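Side-chain contacts in putative capsular polysaccharide biosynthesis protein (Streptococcus pneumoniae serotype 4, PDB 6EWJ), which probably acts as a pyridoxal phosphate-dependent sugar aminotransferase in the synthesis of pneumococcal teichoic acid: residues G39-E44 and L273-L278; A215-N220 and K230-L235. One frame throughout, in Å; residues are numbered along the deposited sequence.

Contact 1. Residues G39-E44 and L273-L278; sequences GPKTKE and LGLVQL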
ATOM      1  N   GLY A  39      -3.957  -2.832  14.256  1.00 21.18           N
ATOM      2  CA  GLY A  39      -4.542  -3.191  15.556  1.00 22.36           C
ATOM      3  C   GLY A  39      -4.204  -2.170  16.633  1.00 23.27           C
ATOM      4  O   GLY A  39      -3.988  -0.984  16.309  1.00 22.56           O
ATOM      5  N   PRO A  40      -4.229  -2.596  17.913  1.00 24.83           N
ATOM      6  CA  PRO A  40      -4.024  -1.646  19.029  1.00 25.07           C
ATOM      7  C   PRO A  40      -2.668  -0.959  19.019  1.00 25.17           C
ATOM      8  O   PRO A  40      -2.601   0.208  19.344  1.00 24.09           O
ATOM      9  CB  PRO A  40      -4.191  -2.493  20.302  1.00 26.43           C
ATOM     10  CG  PRO A  40      -4.559  -3.864  19.869  1.00 26.56           C
ATOM     11  CD  PRO A  40      -4.439  -3.982  18.370  1.00 25.40           C
ATOM     12  N   LYS A  41      -1.615  -1.661  18.595  1.00 25.42           N
ATOM     13  CA  LYS A  41      -0.281  -1.044  18.507  1.00 25.89           C
ATOM     14  C   LYS A  41      -0.225   0.093  17.497  1.00 23.89           C
ATOM     15  O   LYS A  41       0.414   1.115  17.752  1.00 23.11           O
ATOM     16  CB  LYS A  41       0.819  -2.081  18.234  1.00 26.82           C
ATOM     17  CG  LYS A  41       0.975  -3.087  19.386  1.00 28.91           C
ATOM     18  CD  LYS A  41       2.346  -3.731  19.328  1.00 30.56           C
ATOM     19  CE  LYS A  41       2.548  -4.992  20.166  1.00 31.48           C
ATOM     20  NZ  LYS A  41       1.821  -4.930  21.435  1.00 33.97           N
ATOM     21  N   THR A  42      -0.897  -0.075  16.363  1.00 22.25           N
ATOM     22  CA  THR A  42      -0.988   1.022  15.380  1.00 21.69           C
ATOM     23  C   THR A  42      -1.695   2.274  15.960  1.00 21.61           C
ATOM     24  O   THR A  42      -1.196   3.361  15.827  1.00 19.98           O
ATOM     25  CB  THR A  42      -1.581   0.554  14.024  1.00 20.95           C
ATOM     26  OG1 THR A  42      -0.707  -0.424  13.454  1.00 19.90           O
ATOM     27  CG2 THR A  42      -1.725   1.703  13.037  1.00 20.41           C
ATOM     28  N   LYS A  43      -2.797   2.065  16.680  1.00 23.02           N
ATOM     29  CA  LYS A  43      -3.516   3.161  17.341  1.00 24.03           C
ATOM     30  C   LYS A  43      -2.626   3.805  18.415  1.00 23.81           C
ATOM     31  O   LYS A  43      -2.555   5.014  18.500  1.00 23.85           O
ATOM     32  CB  LYS A  43      -4.887   2.710  17.899  1.00 25.95           C
ATOM     33  CG  LYS A  43      -5.798   1.987  16.887  1.00 26.59           C
ATOM     34  CD  LYS A  43      -5.780   2.574  15.476  1.00 27.04           C
ATOM     35  CE  LYS A  43      -6.823   1.944  14.554  1.00 27.67           C
ATOM     36  NZ  LYS A  43      -6.732   2.337  13.113  1.00 26.95           N
ATOM     37  N   GLU A  44      -1.888   3.009  19.165  1.00 24.55           N
ATOM     38  CA  GLU A  44      -1.002   3.542  20.221  1.00 25.61           C
ATOM     39  C   GLU A  44       0.137   4.318  19.553  1.00 23.99           C
ATOM     40  O   GLU A  44       0.492   5.378  20.042  1.00 22.80           O
ATOM     41  CB  GLU A  44      -0.465   2.418  21.120  1.00 27.87           C
ATOM     42  CG  GLU A  44       0.477   2.827  22.249  1.00 30.63           C
ATOM     43  CD  GLU A  44      -0.153   3.672  23.359  1.00 32.44           C
ATOM     44  OE1 GLU A  44      -1.377   3.952  23.337  1.00 35.17           O
ATOM     45  OE2 GLU A  44       0.596   4.110  24.256  1.00 35.67           O
ATOM     46  N   LEU A 273       7.734  -1.913  15.581  1.00 19.25           N
ATOM     47  CA  LEU A 273       9.009  -1.294  15.319  1.00 19.31           C
ATOM     48  C   LEU A 273       8.973   0.172  15.673  1.00 19.00           C
ATOM     49  O   LEU A 273       9.883   0.670  16.339  1.00 20.07           O
ATOM     50  CB  LEU A 273       9.406  -1.495  13.851  1.00 18.58           C
ATOM     51  CG  LEU A 273       9.661  -2.926  13.351  1.00 18.68           C
ATOM     52  CD1 LEU A 273       9.910  -2.862  11.819  1.00 18.21           C
ATOM     53  CD2 LEU A 273      10.816  -3.554  14.053  1.00 19.25           C
ATOM     54  N   GLY A 274       7.902   0.838  15.269  1.00 18.36           N
ATOM     55  CA  GLY A 274       7.712   2.247  15.514  1.00 18.41           C
ATOM     56  C   GLY A 274       7.668   2.629  16.961  1.00 19.38           C
ATOM     57  O   GLY A 274       8.271   3.611  17.351  1.00 19.99           O
ATOM     58  N   LEU A 275       7.001   1.838  17.790  1.00 20.29           N
ATOM     59  CA  LEU A 275       6.872   2.168  19.215  1.00 21.31           C
ATOM     60  C   LEU A 275       8.235   2.206  19.909  1.00 22.26           C
ATOM     61  O   LEU A 275       8.499   3.080  20.756  1.00 22.52           O
ATOM     62  CB  LEU A 275       5.960   1.172  19.920  1.00 22.06           C
ATOM     63  CG  LEU A 275       4.480   1.210  19.558  1.00 22.13           C
ATOM     64  CD1 LEU A 275       3.746  -0.006  20.128  1.00 22.62           C
ATOM     65  CD2 LEU A 275       3.803   2.485  20.030  1.00 22.50           C
ATOM     66  N   VAL A 276       9.051   1.202  19.596  1.00 22.58           N
ATOM     67  CA  VAL A 276      10.382   1.056  20.169  1.00 23.72           C
ATOM     68  C   VAL A 276      11.320   2.147  19.611  1.00 23.30           C
ATOM     69  O   VAL A 276      12.055   2.777  20.371  1.00 23.90           O
ATOM     70  CB  VAL A 276      10.956  -0.364  19.924  1.00 24.06           C
ATOM     71  CG1 VAL A 276      12.425  -0.446  20.340  1.00 25.02           C
ATOM     72  CG2 VAL A 276      10.161  -1.367  20.734  1.00 24.45           C
ATOM     73  N   GLN A 277      11.260   2.357  18.288  1.00 22.68           N
ATOM     74  CA  GLN A 277      12.014   3.426  17.638  1.00 22.52           C
ATOM     75  C   GLN A 277      11.714   4.787  18.293  1.00 22.72           C
ATOM     76  O   GLN A 277      12.636   5.614  18.533  1.00 22.18           O
ATOM     77  CB  GLN A 277      11.713   3.475  16.145  1.00 21.84           C
ATOM     78  CG  GLN A 277      12.294   2.302  15.362  1.00 22.31           C
ATOM     79  CD  GLN A 277      13.690   2.555  14.818  1.00 22.81           C
ATOM     80  OE1 GLN A 277      13.885   3.455  14.005  1.00 23.31           O
ATOM     81  NE2 GLN A 277      14.650   1.768  15.239  1.00 23.85           N
ATOM     82  N   LEU A 278      10.435   5.002  18.611  1.00 22.58           N
ATOM     83  CA  LEU A 278      10.007   6.241  19.211  1.00 23.39           C
ATOM     84  C   LEU A 278      10.590   6.397  20.640  1.00 24.55           C
ATOM     85  O   LEU A 278      11.054   7.463  20.967  1.00 24.01           O
ATOM     86  CB  LEU A 278       8.487   6.416  19.159  1.00 23.56           C
ATOM     87  CG  LEU A 278       8.035   7.842  19.531  1.00 24.78           C
ATOM     88  CD1 LEU A 278       8.545   8.905  18.566  1.00 24.46           C
ATOM     89  CD2 LEU A 278       6.514   7.863  19.601  1.00 25.15           C
TER
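Leu-275 reaches across from helix 268-299 to helix 40-53 and sets its two methyl branches against Lys-41 and Glu-44, one helical turn apart. This is a helix-helix contact at the surface of a DegT/DnrJ/EryC1-family aminotransferase, made on the first turn of helix 40-53, where Gly-39 is the N-cap residue. Branch CD1 lies 4.1 Å from Lys-41 CB and equally far from CD of the same lysine, so it meets the aliphatic part of that chain. The leucine lies nearly perpendicular to both the lysine and the glutamate side chains. The lysine starts out toward Leu-275 and then turns off, taking NZ to a salt bridge with Asp-29 on helix 21-31. Glu-44 has CG anti to its backbone N (chi1 179°), and its chain then bends at chi2, 67°; the methylene stays beside the leucine while OE1 pairs with Arg-47. Both charged residues thus lend only carbon to the contact. Asp-268, on the same long helix as Leu-275, accepts hydrogen bonds from the backbone N-H groups of Lys-41 and Thr-42 and so ties the two helices together. On the glutamate side the approach is 4.0 Å, from Leu-275 CD2 to Glu-44 CG.

Contact 2. Residues A215-N220 and K230-L235; sequences ATWKAN and KEFQIL
Phe-232, on helix 225-236, pushes its ring toward strand 213-217, with CE1 toward Ala-215 and CE2 toward Trp-217. CE1 touches the alanine methyl, with CB at 3.9 Å, while CE2 lies 3.8 Å from Trp-217 CZ3. The phenyl ring and the six-membered ring of the indole are nearly parallel, their planes only 8° apart, yet they are slid so far that the centroids stand 5.7 Å from each other and hardly overlap. The CZ3 corner of the indole therefore does most of the touching. Trp-217 NE1 is hydrogen-bonded to Asp-225 in the first turn of the same helix, which helps fix the rotation of the indole. Farther out, Val-59 of the neighbouring strand 58-61 touches both aromatic side chains, and Leu-70, Ile-71 and Val-74 of helix 64-74 pack on Phe-232. Strand 213-217, at the antiparallel side of the mixed sheet, thus packs against the helix that follows it in the chain, consistent with the large domain of a fold-type I pyridoxal phosphate enzyme. With no hydrogen bond across the two segments and little ring overlap, their cohesion should come mainly from dispersion and the burial of apolar carbon.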
ATOM      1  N   ALA A 215       0.423  10.492   8.007  1.00 16.44           N
ATOM      2  CA  ALA A 215      -0.178  11.805   7.757  1.00 16.98           C
ATOM      3  C   ALA A 215      -0.674  12.405   9.061  1.00 17.64           C
ATOM      4  O   ALA A 215      -1.320  11.742   9.887  1.00 17.99           O
ATOM      5  CB  ALA A 215      -1.361  11.683   6.827  1.00 17.52           C
ATOM      6  N   THR A 216      -0.418  13.681   9.221  1.00 18.48           N
ATOM      7  CA  THR A 216      -1.009  14.435  10.285  1.00 19.93           C
ATOM      8  C   THR A 216      -1.307  15.862   9.805  1.00 20.98           C
ATOM      9  O   THR A 216      -1.012  16.224   8.655  1.00 20.89           O
ATOM     10  CB  THR A 216      -0.112  14.404  11.551  1.00 20.17           C
ATOM     11  OG1 THR A 216      -0.834  14.907  12.692  1.00 20.41           O
ATOM     12  CG2 THR A 216       1.184  15.216  11.333  1.00 19.96           C
ATOM     13  N   TRP A 217      -1.887  16.659  10.708  1.00 22.11           N
ATOM     14  CA  TRP A 217      -2.302  18.004  10.408  1.00 23.47           C
ATOM     15  C   TRP A 217      -2.218  18.843  11.666  1.00 24.80           C
ATOM     16  O   TRP A 217      -2.456  18.352  12.767  1.00 25.21           O
ATOM     17  CB  TRP A 217      -3.723  18.062   9.825  1.00 24.19           C
ATOM     18  CG  TRP A 217      -4.782  17.423  10.677  1.00 24.52           C
ATOM     19  CD1 TRP A 217      -5.573  18.043  11.637  1.00 26.17           C
ATOM     20  CD2 TRP A 217      -5.184  16.065  10.634  1.00 23.97           C
ATOM     21  NE1 TRP A 217      -6.434  17.116  12.207  1.00 26.15           N
ATOM     22  CE2 TRP A 217      -6.212  15.897  11.594  1.00 25.34           C
ATOM     23  CE3 TRP A 217      -4.750  14.950   9.899  1.00 23.57           C
ATOM     24  CZ2 TRP A 217      -6.813  14.669  11.811  1.00 25.04           C
ATOM     25  CZ3 TRP A 217      -5.362  13.705  10.134  1.00 23.23           C
ATOM     26  CH2 TRP A 217      -6.371  13.587  11.075  1.00 23.95           C
ATOM     27  N   LYS A 218      -1.914  20.116  11.503  1.00 26.32           N
ATOM     28  CA  LYS A 218      -1.865  20.971  12.672  1.00 28.40           C
ATOM     29  C   LYS A 218      -3.288  21.331  13.137  1.00 29.14           C
ATOM     30  O   LYS A 218      -4.227  21.397  12.344  1.00 28.93           O
ATOM     31  CB  LYS A 218      -0.963  22.182  12.428  1.00 29.83           C
ATOM     32  CG  LYS A 218      -1.571  23.340  11.677  1.00 31.35           C
ATOM     33  CD  LYS A 218      -0.494  24.418  11.534  1.00 32.65           C
ATOM     34  CE  LYS A 218      -1.031  25.663  10.864  1.00 34.44           C
ATOM     35  NZ  LYS A 218       0.116  26.565  10.594  1.00 35.74           N
ATOM     36  N   ALA A 219      -3.429  21.540  14.444  1.00 30.16           N
ATOM     37  CA  ALA A 219      -4.706  21.936  15.021  1.00 31.42           C
ATOM     38  C   ALA A 219      -5.215  23.170  14.284  1.00 32.62           C
ATOM     39  O   ALA A 219      -4.483  24.121  14.082  1.00 32.69           O
ATOM     40  CB  ALA A 219      -4.558  22.225  16.519  1.00 32.30           C
ATOM     41  N   ASN A 220      -6.481  23.136  13.912  1.00 33.82           N
ATOM     42  CA  ASN A 220      -7.118  24.242  13.239  1.00 35.39           C
ATOM     43  C   ASN A 220      -8.603  24.190  13.583  1.00 37.08           C
ATOM     44  O   ASN A 220      -9.235  23.139  13.426  1.00 38.58           O
ATOM     45  CB  ASN A 220      -6.894  24.137  11.729  1.00 34.46           C
ATOM     46  CG  ASN A 220      -7.312  25.394  10.981  1.00 35.17           C
ATOM     47  OD1 ASN A 220      -8.377  25.971  11.252  1.00 35.80           O
ATOM     48  ND2 ASN A 220      -6.478  25.831  10.034  1.00 34.22           N
ATOM     49  N   LYS A 230     -11.197   9.972  10.569  1.00 27.08           N
ATOM     50  CA  LYS A 230     -12.080   8.954   9.952  1.00 27.48           C
ATOM     51  C   LYS A 230     -12.036   8.936   8.382  1.00 26.80           C
ATOM     52  O   LYS A 230     -12.023   7.854   7.762  1.00 25.94           O
ATOM     53  CB  LYS A 230     -13.505   9.130  10.478  1.00 29.83           C
ATOM     54  CG  LYS A 230     -14.477   8.075  10.018  1.00 31.81           C
ATOM     55  CD  LYS A 230     -15.830   8.134  10.761  1.00 34.79           C
ATOM     56  CE  LYS A 230     -16.850   7.242   9.953  1.00 35.69           C
ATOM     57  NZ  LYS A 230     -16.492   5.787   9.943  1.00 36.01           N
ATOM     58  N   GLU A 231     -11.910  10.100   7.755  1.00 26.98           N
ATOM     59  CA  GLU A 231     -11.797  10.189   6.277  1.00 26.61           C
ATOM     60  C   GLU A 231     -10.515   9.549   5.733  1.00 24.81           C
ATOM     61  O   GLU A 231     -10.531   8.879   4.688  1.00 24.03           O
ATOM     62  CB  GLU A 231     -11.898  11.648   5.780  1.00 28.16           C
ATOM     63  CG  GLU A 231     -13.352  12.128   5.699  1.00 30.06           C
ATOM     64  CD  GLU A 231     -13.543  13.595   5.300  1.00 31.14           C
ATOM     65  OE1 GLU A 231     -12.786  14.106   4.472  1.00 32.15           O
ATOM     66  OE2 GLU A 231     -14.481  14.238   5.850  1.00 33.32           O
ATOM     67  N   PHE A 232      -9.402   9.737   6.426  1.00 23.78           N
ATOM     68  CA  PHE A 232      -8.139   9.057   6.036  1.00 22.11           C
ATOM     69  C   PHE A 232      -8.250   7.548   6.184  1.00 21.66           C
ATOM     70  O   PHE A 232      -7.802   6.775   5.305  1.00 21.45           O
ATOM     71  CB  PHE A 232      -6.959   9.524   6.861  1.00 21.64           C
ATOM     72  CG  PHE A 232      -6.339  10.791   6.381  1.00 21.31           C
ATOM     73  CD1 PHE A 232      -5.340  10.772   5.452  1.00 20.55           C
ATOM     74  CD2 PHE A 232      -6.746  12.010   6.879  1.00 21.52           C
ATOM     75  CE1 PHE A 232      -4.765  11.964   5.011  1.00 20.56           C
ATOM     76  CE2 PHE A 232      -6.158  13.194   6.459  1.00 21.80           C
ATOM     77  CZ  PHE A 232      -5.177  13.175   5.517  1.00 20.82           C
ATOM     78  N   GLN A 233      -8.837   7.125   7.320  1.00 22.19           N
ATOM     79  CA  GLN A 233      -9.010   5.709   7.614  1.00 22.78           C
ATOM     80  C   GLN A 233      -9.753   5.008   6.515  1.00 22.17           C
ATOM     81  O   GLN A 233      -9.307   3.950   6.046  1.00 21.89           O
ATOM     82  CB  GLN A 233      -9.728   5.478   8.964  1.00 23.87           C
ATOM     83  CG  GLN A 233      -8.834   5.667  10.167  1.00 24.07           C
ATOM     84  CD  GLN A 233      -7.575   4.816  10.211  1.00 24.15           C
ATOM     85  OE1 GLN A 233      -6.535   5.288  10.684  1.00 25.62           O
ATOM     86  NE2 GLN A 233      -7.638   3.588   9.725  1.00 24.40           N
ATOM     87  N   ILE A 234     -10.851   5.630   6.092  1.00 22.61           N
ATOM     88  CA  ILE A 234     -11.743   5.127   5.069  1.00 23.26           C
ATOM     89  C   ILE A 234     -11.033   5.005   3.707  1.00 22.08           C
ATOM     90  O   ILE A 234     -11.129   3.993   3.010  1.00 20.82           O
ATOM     91  CB  ILE A 234     -12.987   6.020   4.995  1.00 25.01           C
ATOM     92  CG1 ILE A 234     -13.924   5.730   6.179  1.00 26.20           C
ATOM     93  CG2 ILE A 234     -13.818   5.798   3.724  1.00 25.65           C
ATOM     94  CD1 ILE A 234     -13.269   5.320   7.494  1.00 25.85           C
ATOM     95  N   LEU A 235     -10.229   6.026   3.367  1.00 21.79           N
ATOM     96  CA  LEU A 235      -9.479   5.969   2.111  1.00 21.10           C
ATOM     97  C   LEU A 235      -8.369   4.933   2.121  1.00 20.07           C
ATOM     98  O   LEU A 235      -8.014   4.411   1.053  1.00 21.39           O
ATOM     99  CB  LEU A 235      -8.879   7.346   1.736  1.00 21.06           C
ATOM    100  CG  LEU A 235      -9.874   8.463   1.482  1.00 21.98           C
ATOM    101  CD1 LEU A 235      -9.183   9.749   1.085  1.00 22.26           C
ATOM    102  CD2 LEU A 235     -10.945   8.110   0.454  1.00 22.71           C
TER

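Overall arrangement
Along the chain the order is 39-44, 215-220, 230-235, 273-278, so contact 2 falls wholly between the two halves of contact 1. Contact 1 joins segments 229 residues apart at their closest ends, contact 2 a strand and the helix just after it. Their centres are 18 Å apart, and they meet where Lys-43 NZ packs 3.7 Å from Gln-233 NE2. Contact 2 includes a strand of the mixed seven-stranded sheet and packs buried core about 9 Å, between side chains of Ala-215 and Ala-64, from a residue that binds pyridoxal phosphate in another structure of this protein; none is bound here. Contact 1 ties the start of helix 40-53 to long helix 268-299 at the surface, where Leu-273 packs on Ile-269 of the second subunit.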